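Local atomic coordinates of glycosyl hydrolase BlGH5_18 (Bifidobacterium longum subsp. infantis, PDB entry 7LQX), a protein that probably hydrolyses glycosidic bonds during N-glycan breakdown, as a subfamily 18 member of glycoside hydrolase family 5 in a gut bacterium. Residues A[85-90]-A[147-152]; A[233-238]-A[281-286]; A[310-315]-A[326-331]. One frame throughout, in Å; residues are numbered along the deposited sequence.

Contact 1. Residues A[85-90]-A[147-152]; sequences ADVRRM and GELAQE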
loop_
_atom_site.group_PDB
_atom_site.type_symbol
_atom_site.label_atom_id
_atom_site.label_comp_id
_atom_site.label_asym_id
_atom_site.label_seq_id
_atom_site.Cartn_x
_atom_site.Cartn_y
_atom_site.Cartn_z
ATOM N N ALA A 85 -19.791 0.438 -2.965
ATOM C CA ALA A 85 -20.993 -0.360 -2.754
ATOM C C ALA A 85 -20.855 -1.257 -1.532
ATOM O O ALA A 85 -21.830 -1.480 -0.808
ATOM C CB ALA A 85 -21.314 -1.187 -4.001
ATOM N N ASP A 86 -19.653 -1.787 -1.287
ATOM C CA ASP A 86 -19.449 -2.625 -0.109
ATOM C C ASP A 86 -19.582 -1.817 1.181
ATOM O O ASP A 86 -20.129 -2.313 2.173
ATOM C CB ASP A 86 -18.077 -3.304 -0.160
ATOM C CG ASP A 86 -17.993 -4.410 -1.200
ATOM O OD1 ASP A 86 -19.040 -4.896 -1.675
ATOM O OD2 ASP A 86 -16.852 -4.820 -1.516
ATOM N N VAL A 87 -19.061 -0.592 1.206
ATOM C CA VAL A 87 -19.279 0.255 2.380
ATOM C C VAL A 87 -20.770 0.496 2.584
ATOM O O VAL A 87 -21.285 0.404 3.703
ATOM C CB VAL A 87 -18.507 1.582 2.268
ATOM C CG1 VAL A 87 -18.720 2.416 3.535
ATOM C CG2 VAL A 87 -17.034 1.329 2.039
ATOM N N ARG A 88 -21.485 0.816 1.501
ATOM C CA ARG A 88 -22.919 1.052 1.612
ATOM C C ARG A 88 -23.633 -0.187 2.134
ATOM O O ARG A 88 -24.552 -0.083 2.955
ATOM C CB ARG A 88 -23.489 1.492 0.261
ATOM C CG ARG A 88 -24.977 1.796 0.292
ATOM C CD ARG A 88 -25.485 2.398 -1.002
ATOM N NE ARG A 88 -26.937 2.531 -0.950
ATOM C CZ ARG A 88 -27.691 3.029 -1.921
ATOM N NH1 ARG A 88 -27.136 3.476 -3.040
ATOM N NH2 ARG A 88 -29.005 3.090 -1.758
ATOM N N ARG A 89 -23.211 -1.372 1.686
ATOM C CA ARG A 89 -23.843 -2.601 2.149
ATOM C C ARG A 89 -23.626 -2.795 3.643
ATOM O O ARG A 89 -24.540 -3.211 4.364
ATOM C CB ARG A 89 -23.308 -3.798 1.360
ATOM C CG ARG A 89 -23.849 -5.138 1.838
ATOM C CD ARG A 89 -25.266 -5.406 1.386
ATOM N NE ARG A 89 -25.637 -6.797 1.636
ATOM C CZ ARG A 89 -25.187 -7.831 0.929
ATOM N NH1 ARG A 89 -24.341 -7.639 -0.074
ATOM N NH2 ARG A 89 -25.580 -9.062 1.226
HETATM N N MSE A 90 -22.425 -2.501 4.129
HETATM C CA MSE A 90 -22.148 -2.668 5.550
HETATM C C MSE A 90 -23.014 -1.723 6.379
HETATM O O MSE A 90 -23.541 -2.114 7.423
HETATM C CB MSE A 90 -20.668 -2.445 5.827
HETATM C CG MSE A 90 -20.300 -2.684 7.274
HETATM SE SE MSE A 90 -18.417 -2.561 7.594
HETATM C CE MSE A 90 -17.884 -4.173 6.763
ATOM N N GLY A 147 -22.339 10.536 -1.510
ATOM C CA GLY A 147 -23.535 10.503 -2.330
ATOM C C GLY A 147 -24.235 9.161 -2.296
ATOM O O GLY A 147 -25.461 9.093 -2.406
ATOM N N GLU A 148 -23.470 8.076 -2.158
ATOM C CA GLU A 148 -24.059 6.751 -2.005
ATOM C C GLU A 148 -24.572 6.534 -0.586
ATOM O O GLU A 148 -25.699 6.066 -0.385
ATOM C CB GLU A 148 -23.033 5.680 -2.393
ATOM C CG GLU A 148 -22.764 5.614 -3.889
ATOM C CD GLU A 148 -23.985 5.183 -4.666
ATOM O OE1 GLU A 148 -24.645 4.215 -4.236
ATOM O OE2 GLU A 148 -24.306 5.827 -5.687
ATOM N N LEU A 149 -23.765 6.881 0.416
ATOM C CA LEU A 149 -24.149 6.593 1.791
ATOM C C LEU A 149 -25.339 7.432 2.238
ATOM O O LEU A 149 -26.130 6.978 3.068
ATOM C CB LEU A 149 -22.965 6.823 2.720
ATOM C CG LEU A 149 -21.757 5.905 2.515
ATOM C CD1 LEU A 149 -20.673 6.296 3.500
ATOM C CD2 LEU A 149 -22.145 4.444 2.658
ATOM N N ALA A 150 -25.490 8.646 1.698
ATOM C CA ALA A 150 -26.632 9.485 2.035
ATOM C C ALA A 150 -27.959 8.834 1.676
ATOM O O ALA A 150 -29.000 9.247 2.198
ATOM C CB ALA A 150 -26.511 10.818 1.300
ATOM N N GLN A 151 -27.946 7.833 0.794
ATOM C CA GLN A 151 -29.163 7.123 0.419
ATOM C C GLN A 151 -29.570 6.064 1.434
ATOM O O GLN A 151 -30.652 5.484 1.294
ATOM C CB GLN A 151 -28.994 6.516 -0.976
ATOM C CG GLN A 151 -28.725 7.566 -2.050
ATOM C CD GLN A 151 -28.427 6.961 -3.404
ATOM O OE1 GLN A 151 -29.179 6.118 -3.899
ATOM N NE2 GLN A 151 -27.321 7.383 -4.012
ATOM N N GLU A 152 -28.757 5.828 2.469
ATOM C CA GLU A 152 -29.072 4.837 3.488
ATOM C C GLU A 152 -29.641 5.519 4.718
ATOM O O GLU A 152 -28.939 6.337 5.331
ATOM C CB GLU A 152 -27.804 4.082 3.879
ATOM C CG GLU A 152 -27.266 3.155 2.806
ATOM C CD GLU A 152 -28.211 2.012 2.487
ATOM O OE1 GLU A 152 -28.968 1.586 3.381
ATOM O OE2 GLU A 152 -28.194 1.534 1.331
HETATM O O HOH W 1 -30.751 3.371 -3.998
HETATM O O HOH W 2 -31.398 2.834 0.748
#

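Contact 2. Residues A[233-238]-A[281-286]; sequences SWVFNG and QNVLEA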
loop_
_atom_site.group_PDB
_atom_site.type_symbol
_atom_site.label_atom_id
_atom_site.label_comp_id
_atom_site.label_asym_id
_atom_site.label_seq_id
_atom_site.Cartn_x
_atom_site.Cartn_y
_atom_site.Cartn_z
ATOM N N SER A 233 -9.342 8.123 23.514
ATOM C CA SER A 233 -8.711 8.110 24.833
ATOM C C SER A 233 -7.990 6.788 25.054
ATOM O O SER A 233 -8.631 5.740 25.184
ATOM C CB SER A 233 -9.760 8.341 25.915
ATOM O OG SER A 233 -9.154 8.354 27.186
ATOM N N TRP A 234 -6.657 6.855 25.171
ATOM C CA TRP A 234 -5.789 5.679 25.235
ATOM C C TRP A 234 -4.773 5.834 26.359
ATOM O O TRP A 234 -3.802 6.588 26.231
ATOM C CB TRP A 234 -5.102 5.452 23.893
ATOM C CG TRP A 234 -6.061 4.963 22.875
ATOM C CD1 TRP A 234 -6.589 5.662 21.823
ATOM C CD2 TRP A 234 -6.659 3.667 22.836
ATOM N NE1 TRP A 234 -7.465 4.866 21.122
ATOM C CE2 TRP A 234 -7.523 3.637 21.723
ATOM C CE3 TRP A 234 -6.551 2.530 23.634
ATOM C CZ2 TRP A 234 -8.255 2.509 21.384
ATOM C CZ3 TRP A 234 -7.283 1.415 23.297
ATOM C CH2 TRP A 234 -8.127 1.410 22.188
ATOM N N VAL A 235 -4.974 5.079 27.444
ATOM C CA VAL A 235 -4.171 5.239 28.655
ATOM C C VAL A 235 -2.785 4.627 28.552
ATOM O O VAL A 235 -1.999 4.760 29.500
ATOM C CB VAL A 235 -4.918 4.737 29.909
ATOM C CG1 VAL A 235 -6.139 5.615 30.180
ATOM C CG2 VAL A 235 -5.313 3.266 29.779
ATOM N N PHE A 236 -2.447 3.980 27.431
ATOM C CA PHE A 236 -1.058 3.604 27.184
ATOM C C PHE A 236 -0.179 4.793 26.801
ATOM O O PHE A 236 1.018 4.611 26.538
ATOM C CB PHE A 236 -0.946 2.501 26.122
ATOM C CG PHE A 236 -1.555 2.837 24.783
ATOM C CD1 PHE A 236 -1.135 3.934 24.045
ATOM C CD2 PHE A 236 -2.528 2.018 24.243
ATOM C CE1 PHE A 236 -1.693 4.210 22.810
ATOM C CE2 PHE A 236 -3.078 2.286 23.003
ATOM C CZ PHE A 236 -2.657 3.374 22.288
ATOM N N ASN A 237 -0.731 6.000 26.776
ATOM C CA ASN A 237 0.005 7.196 26.400
ATOM C C ASN A 237 0.864 7.763 27.518
ATOM O O ASN A 237 1.275 8.928 27.431
ATOM C CB ASN A 237 -0.978 8.277 25.939
ATOM C CG ASN A 237 -1.859 8.798 27.067
ATOM O OD1 ASN A 237 -1.751 8.383 28.218
ATOM N ND2 ASN A 237 -2.738 9.732 26.724
ATOM N N GLY A 238 1.141 6.983 28.558
ATOM C CA GLY A 238 1.890 7.441 29.702
ATOM C C GLY A 238 1.056 7.583 30.951
ATOM O O GLY A 238 1.615 7.671 32.049
ATOM N N GLN A 281 -4.180 -3.768 27.036
ATOM C CA GLN A 281 -3.489 -4.709 27.913
ATOM C C GLN A 281 -1.976 -4.628 27.825
ATOM O O GLN A 281 -1.304 -5.446 28.458
ATOM C CB GLN A 281 -4.005 -6.135 27.689
ATOM C CG GLN A 281 -5.422 -6.276 28.235
ATOM C CD GLN A 281 -6.128 -7.541 27.819
ATOM O OE1 GLN A 281 -7.324 -7.526 27.531
ATOM N NE2 GLN A 281 -5.400 -8.644 27.791
ATOM N N ASN A 282 -1.408 -3.673 27.088
ATOM C CA ASN A 282 0.008 -3.372 27.269
ATOM C C ASN A 282 0.259 -2.639 28.580
ATOM O O ASN A 282 1.394 -2.633 29.065
ATOM C CB ASN A 282 0.585 -2.600 26.077
ATOM C CG ASN A 282 -0.176 -1.325 25.750
ATOM O OD1 ASN A 282 -1.231 -1.037 26.310
ATOM N ND2 ASN A 282 0.367 -0.553 24.817
ATOM N N VAL A 283 -0.783 -2.058 29.174
ATOM C CA VAL A 283 -0.657 -1.377 30.460
ATOM C C VAL A 283 -1.653 -1.862 31.505
ATOM O O VAL A 283 -1.373 -1.735 32.712
ATOM C CB VAL A 283 -0.732 0.160 30.306
ATOM C CG1 VAL A 283 0.469 0.663 29.494
ATOM C CG2 VAL A 283 -2.040 0.589 29.673
ATOM N N LEU A 284 -2.797 -2.423 31.117
ATOM C CA LEU A 284 -3.778 -2.961 32.048
ATOM C C LEU A 284 -3.749 -4.486 32.040
ATOM O O LEU A 284 -3.371 -5.112 31.050
ATOM C CB LEU A 284 -5.190 -2.524 31.657
ATOM C CG LEU A 284 -5.386 -1.034 31.420
ATOM C CD1 LEU A 284 -6.841 -0.777 30.971
ATOM C CD2 LEU A 284 -5.011 -0.173 32.619
ATOM N N GLU A 285 -4.173 -5.081 33.147
ATOM C CA GLU A 285 -4.339 -6.524 33.207
ATOM C C GLU A 285 -5.714 -6.907 32.674
ATOM O O GLU A 285 -6.693 -6.185 32.855
ATOM C CB GLU A 285 -4.208 -7.016 34.649
ATOM C CG GLU A 285 -2.867 -6.692 35.283
ATOM C CD GLU A 285 -1.703 -7.191 34.455
ATOM O OE1 GLU A 285 -1.672 -8.402 34.155
ATOM O OE2 GLU A 285 -0.834 -6.371 34.087
ATOM N N ALA A 286 -5.787 -8.073 32.031
ATOM C CA ALA A 286 -7.057 -8.532 31.485
ATOM C C ALA A 286 -8.156 -8.527 32.540
ATOM O O ALA A 286 -9.293 -8.123 32.270
ATOM C CB ALA A 286 -6.894 -9.944 30.919
#

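Contact 3. Residues A[310-315]-A[326-331]; sequences TWWCSH and PFEHAL. With EDO (1,2-ethanediol), chain E.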
loop_
_atom_site.group_PDB
_atom_site.type_symbol
_atom_site.label_atom_id
_atom_site.label_comp_id
_atom_site.label_asym_id
_atom_site.label_seq_id
_atom_site.Cartn_x
_atom_site.Cartn_y
_atom_site.Cartn_z
ATOM N N THR A 310 -18.014 5.250 22.210
ATOM C CA THR A 310 -17.855 4.210 21.194
ATOM C C THR A 310 -16.621 3.397 21.542
ATOM O O THR A 310 -15.495 3.887 21.439
ATOM C CB THR A 310 -17.776 4.847 19.808
ATOM O OG1 THR A 310 -18.897 5.736 19.656
ATOM C CG2 THR A 310 -17.791 3.804 18.715
ATOM N N TRP A 311 -16.845 2.166 21.987
ATOM C CA TRP A 311 -15.751 1.355 22.504
ATOM C C TRP A 311 -14.854 0.889 21.357
ATOM O O TRP A 311 -15.335 0.557 20.272
ATOM C CB TRP A 311 -16.288 0.150 23.326
ATOM C CG TRP A 311 -15.218 -0.277 24.280
ATOM C CD1 TRP A 311 -14.315 -1.293 24.121
ATOM C CD2 TRP A 311 -14.883 0.366 25.510
ATOM N NE1 TRP A 311 -13.450 -1.323 25.189
ATOM C CE2 TRP A 311 -13.777 -0.311 26.053
ATOM C CE3 TRP A 311 -15.423 1.449 26.215
ATOM C CZ2 TRP A 311 -13.194 0.064 27.256
ATOM C CZ3 TRP A 311 -14.838 1.816 27.408
ATOM C CH2 TRP A 311 -13.733 1.129 27.913
ATOM N N TRP A 312 -13.538 0.907 21.584
ATOM C CA TRP A 312 -12.578 0.258 20.691
ATOM C C TRP A 312 -12.207 -1.073 21.349
ATOM O O TRP A 312 -11.471 -1.072 22.334
ATOM C CB TRP A 312 -11.310 1.103 20.463
ATOM C CG TRP A 312 -10.517 0.408 19.418
ATOM C CD1 TRP A 312 -9.717 -0.680 19.596
ATOM C CD2 TRP A 312 -10.525 0.676 18.013
ATOM N NE1 TRP A 312 -9.226 -1.108 18.390
ATOM C CE2 TRP A 312 -9.700 -0.287 17.401
ATOM C CE3 TRP A 312 -11.142 1.644 17.213
ATOM C CZ2 TRP A 312 -9.480 -0.314 16.023
ATOM C CZ3 TRP A 312 -10.925 1.620 15.850
ATOM C CH2 TRP A 312 -10.102 0.644 15.267
ATOM N N CYS A 313 -12.682 -2.216 20.819
ATOM C CA CYS A 313 -13.393 -2.363 19.559
ATOM C C CYS A 313 -14.413 -3.495 19.706
ATOM O O CYS A 313 -14.519 -4.125 20.766
ATOM C CB CYS A 313 -12.432 -2.689 18.421
ATOM S SG CYS A 313 -11.267 -4.014 18.768
ATOM N N SER A 314 -15.173 -3.774 18.650
ATOM C CA SER A 314 -16.219 -4.782 18.772
ATOM C C SER A 314 -15.626 -6.173 18.955
ATOM O O SER A 314 -16.041 -6.913 19.851
ATOM C CB SER A 314 -17.153 -4.738 17.564
ATOM O OG SER A 314 -16.495 -5.125 16.376
ATOM N N HIS A 315 -14.658 -6.547 18.114
ATOM C CA HIS A 315 -14.171 -7.919 18.030
ATOM C C HIS A 315 -12.653 -7.980 18.115
ATOM O O HIS A 315 -11.952 -7.191 17.479
ATOM C CB HIS A 315 -14.642 -8.556 16.705
ATOM C CG HIS A 315 -16.116 -8.807 16.645
ATOM N ND1 HIS A 315 -17.044 -7.804 16.442
ATOM C CD2 HIS A 315 -16.824 -9.952 16.789
ATOM C CE1 HIS A 315 -18.257 -8.327 16.445
ATOM N NE2 HIS A 315 -18.153 -9.626 16.663
ATOM N N PRO A 326 0.954 -6.793 20.543
ATOM C CA PRO A 326 0.109 -7.897 21.036
ATOM C C PRO A 326 -1.215 -7.476 21.653
ATOM O O PRO A 326 -2.229 -8.144 21.421
ATOM C CB PRO A 326 1.025 -8.599 22.052
ATOM C CG PRO A 326 2.398 -8.378 21.490
ATOM C CD PRO A 326 2.379 -6.995 20.881
ATOM N N PHE A 327 -1.239 -6.403 22.438
ATOM C CA PHE A 327 -2.480 -5.992 23.091
ATOM C C PHE A 327 -3.590 -5.686 22.092
ATOM O O PHE A 327 -4.770 -5.733 22.463
ATOM C CB PHE A 327 -2.227 -4.777 23.988
ATOM C CG PHE A 327 -2.141 -3.483 23.241
ATOM C CD1 PHE A 327 -0.958 -3.073 22.647
ATOM C CD2 PHE A 327 -3.250 -2.668 23.128
ATOM C CE1 PHE A 327 -0.890 -1.882 21.954
ATOM C CE2 PHE A 327 -3.181 -1.480 22.442
ATOM C CZ PHE A 327 -1.997 -1.083 21.861
ATOM N N GLU A 328 -3.250 -5.343 20.844
ATOM C CA GLU A 328 -4.284 -4.995 19.880
ATOM C C GLU A 328 -5.260 -6.136 19.688
ATOM O O GLU A 328 -6.446 -5.910 19.423
ATOM C CB GLU A 328 -3.667 -4.632 18.528
ATOM C CG GLU A 328 -2.846 -3.361 18.535
ATOM C CD GLU A 328 -3.654 -2.091 18.290
ATOM O OE1 GLU A 328 -4.898 -2.149 18.166
ATOM O OE2 GLU A 328 -3.024 -1.018 18.221
ATOM N N HIS A 329 -4.784 -7.373 19.810
ATOM C CA HIS A 329 -5.647 -8.502 19.538
ATOM C C HIS A 329 -6.796 -8.596 20.531
ATOM O O HIS A 329 -7.868 -9.107 20.181
ATOM C CB HIS A 329 -4.849 -9.795 19.597
ATOM C CG HIS A 329 -3.921 -9.994 18.439
ATOM N ND1 HIS A 329 -4.318 -10.601 17.267
ATOM C CD2 HIS A 329 -2.611 -9.690 18.281
ATOM C CE1 HIS A 329 -3.294 -10.654 16.434
ATOM N NE2 HIS A 329 -2.245 -10.112 17.025
ATOM N N ALA A 330 -6.589 -8.129 21.768
ATOM C CA ALA A 330 -7.493 -8.375 22.885
ATOM C C ALA A 330 -8.422 -7.202 23.178
ATOM O O ALA A 330 -9.143 -7.231 24.183
ATOM C CB ALA A 330 -6.684 -8.718 24.142
ATOM N N LEU A 331 -8.435 -6.181 22.324
ATOM C CA LEU A 331 -9.228 -4.979 22.577
ATOM C C LEU A 331 -10.717 -5.158 22.318
ATOM O O LEU A 331 -11.489 -4.230 22.580
ATOM C CB LEU A 331 -8.676 -3.809 21.760
ATOM C CG LEU A 331 -7.410 -3.173 22.338
ATOM C CD1 LEU A 331 -6.786 -2.238 21.301
ATOM C CD2 LEU A 331 -7.683 -2.419 23.616
HETATM C C1 EDO E . -5.079 1.676 19.351
HETATM O O1 EDO E . -3.852 0.962 19.523
HETATM C C2 EDO E . -6.184 0.735 18.882
HETATM O O2 EDO E . -5.781 0.049 17.690
HETATM O O HOH W 3 -10.951 -2.700 24.981
HETATM O O HOH W 4 -7.323 -3.531 18.058
#

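Contact 1. Residues A[85-90]-A[147-152]
The Arg88 guanidinium carries Gln151 CB and the backbone Glu148 O over one face. Two carboxylate oxygens, Glu148 OE1 and Glu152 OE2, lie at its edge, near its plane. The result is a salt-bridge network from one outer helix of the (beta/alpha)8 barrel to the last turn of the next and the turn that follows. Arg88 sits in helix 81-96; its partners lie at the end of helix 132-149 and in the turn from Leu149 to Glu152. With CG anti to the backbone N (chi1 -178°), the Arg88 chain runs out extended and reaches that turn. Arg88 NE donates to Glu152 OE2 at 2.8 Å, almost straight (175°), and meets the anti lone pair of that oxygen. The other oxygen, Glu152 OE1, is hydrogen-bonded to His92, so both oxygens of this carboxylate are tied to helix 81-96. Arg88 NH1 donates to Glu148 OE1 at 2.9 Å, a more bent bond. The bond from Arg88 NH1 to Gln151 OE1 is weak. A water joins Arg88 NH2 to Gln151 OE1. Inward the contact is apolar: Val87 CG1 meets Leu149 CD2 at 4.1 Å, and both side chains rest on Val103 of strand 100-104. Leu149 CD2 also lies 3.6 Å from Arg88 CA.

Contact 2. Residues A[233-238]-A[281-286]
Phe236 lays its CB and the near part of its ring against the flat amide of Asn282. The two planes stand steeply to each other, 77° apart. The pair joins two loops of the (beta/alpha)8 barrel: the one after strand 229-233 and the one after strand 272-277. Both leave the C-terminal ends of their strands, the side on which family 5 enzymes carry the active site. Phe236 CB lies 3.6 Å from Asn282 OD1 and equally far from Asn282 ND2, so the amide straddles that carbon. The ring is folded back over its own chain because CG sits between the backbone N and the carbonyl carbon (chi1 58°). This puts one ring face on Trp234 CB, 3.6 Å from the ring plane. Phe327 meets the same ring with its plane at about 65°, and Asn282 also touches Phe327. An alanine here would keep CB but is likely to leave the Asn282 amide partly uncovered and open a gap over Trp234 and beside Phe327. Beside the ring the side-chain contacts are apolar. Val283 reaches the backbone of Phe236 with both methyls; CG1 and CG2 each lie 4.0 Å from Phe236 CA. Val235 is buried and also touches Phe292 of helix 289-300. Val235 CG2 meets Val283 CG2 at 4.2 Å and is 4.5 Å from Leu284 CD2.

Contact 3. Residues A[310-315]-A[326-331]
Leu331 packs tightly against Trp312 and Cys313, while the Glu328 carboxylate faces a wetter side with a water and a bound diol. At the tight end Cys313 N donates to Leu331 O at 2.9 Å, with the donor well above the carbonyl plane. The peptide before Cys313 is cis, which puts Trp312 O on the same side as this N-H. Leu331 O therefore also comes within 3.2 Å of Trp312 O; these are two acceptors and do not bond. Leu331 CD1 packs on Trp312 CD1 at 3.7 Å. Cys313 SG lies 4.0 Å from Leu331 CB. With CG anti to the backbone N (chi1 -173°), the Trp312 indole is set between Cys313 CB on one face and small molecules on the other. Over that second face sits C2 of a 1,2-ethanediol, probably from the crystallisation liquor. Its O1 donates to Glu328 OE2 at 2.5 Å; the still shorter approach of its O2 to Glu328 OE1 is doubtful in detail. Ser111 also binds the diol. At the indole edge a water accepts from Trp312 NE1 at 3.1 Å and donates to Glu328 O and Glu328 OE1, so it links the two segments. A second water accepts from Trp311 NE1 beside Leu331 O. A non-proline cis peptide after a tryptophan, at the end of the eighth barrel strand, is a known feature of clan GH-A active sites. The bound diol is consistent with a sugar-binding pocket beside Trp312.

The three contacts sit at different levels of one barrel. Contact 1 is peripheral, its centre about 22 Å from that of the chain. It joins helix 81-96 to the last turn of helix 132-149 and the turn after it, mainly by salt bridges, with a small apolar side. Contacts 2 and 3 lie at the C-terminal side of the barrel, contact 2 in loops and contact 3 partly on strand 306-312. They draw on the neighbouring strands 229-233, 272-277 and 306-312. Their centres are about 12 Å apart and they touch, Trp234 CZ2 packing on Trp312 CB at 3.5 Å. Contact 3 is buried and mixes a backbone bond, apolar packing and water. Contact 2 is partly buried and relies on van der Waals packing.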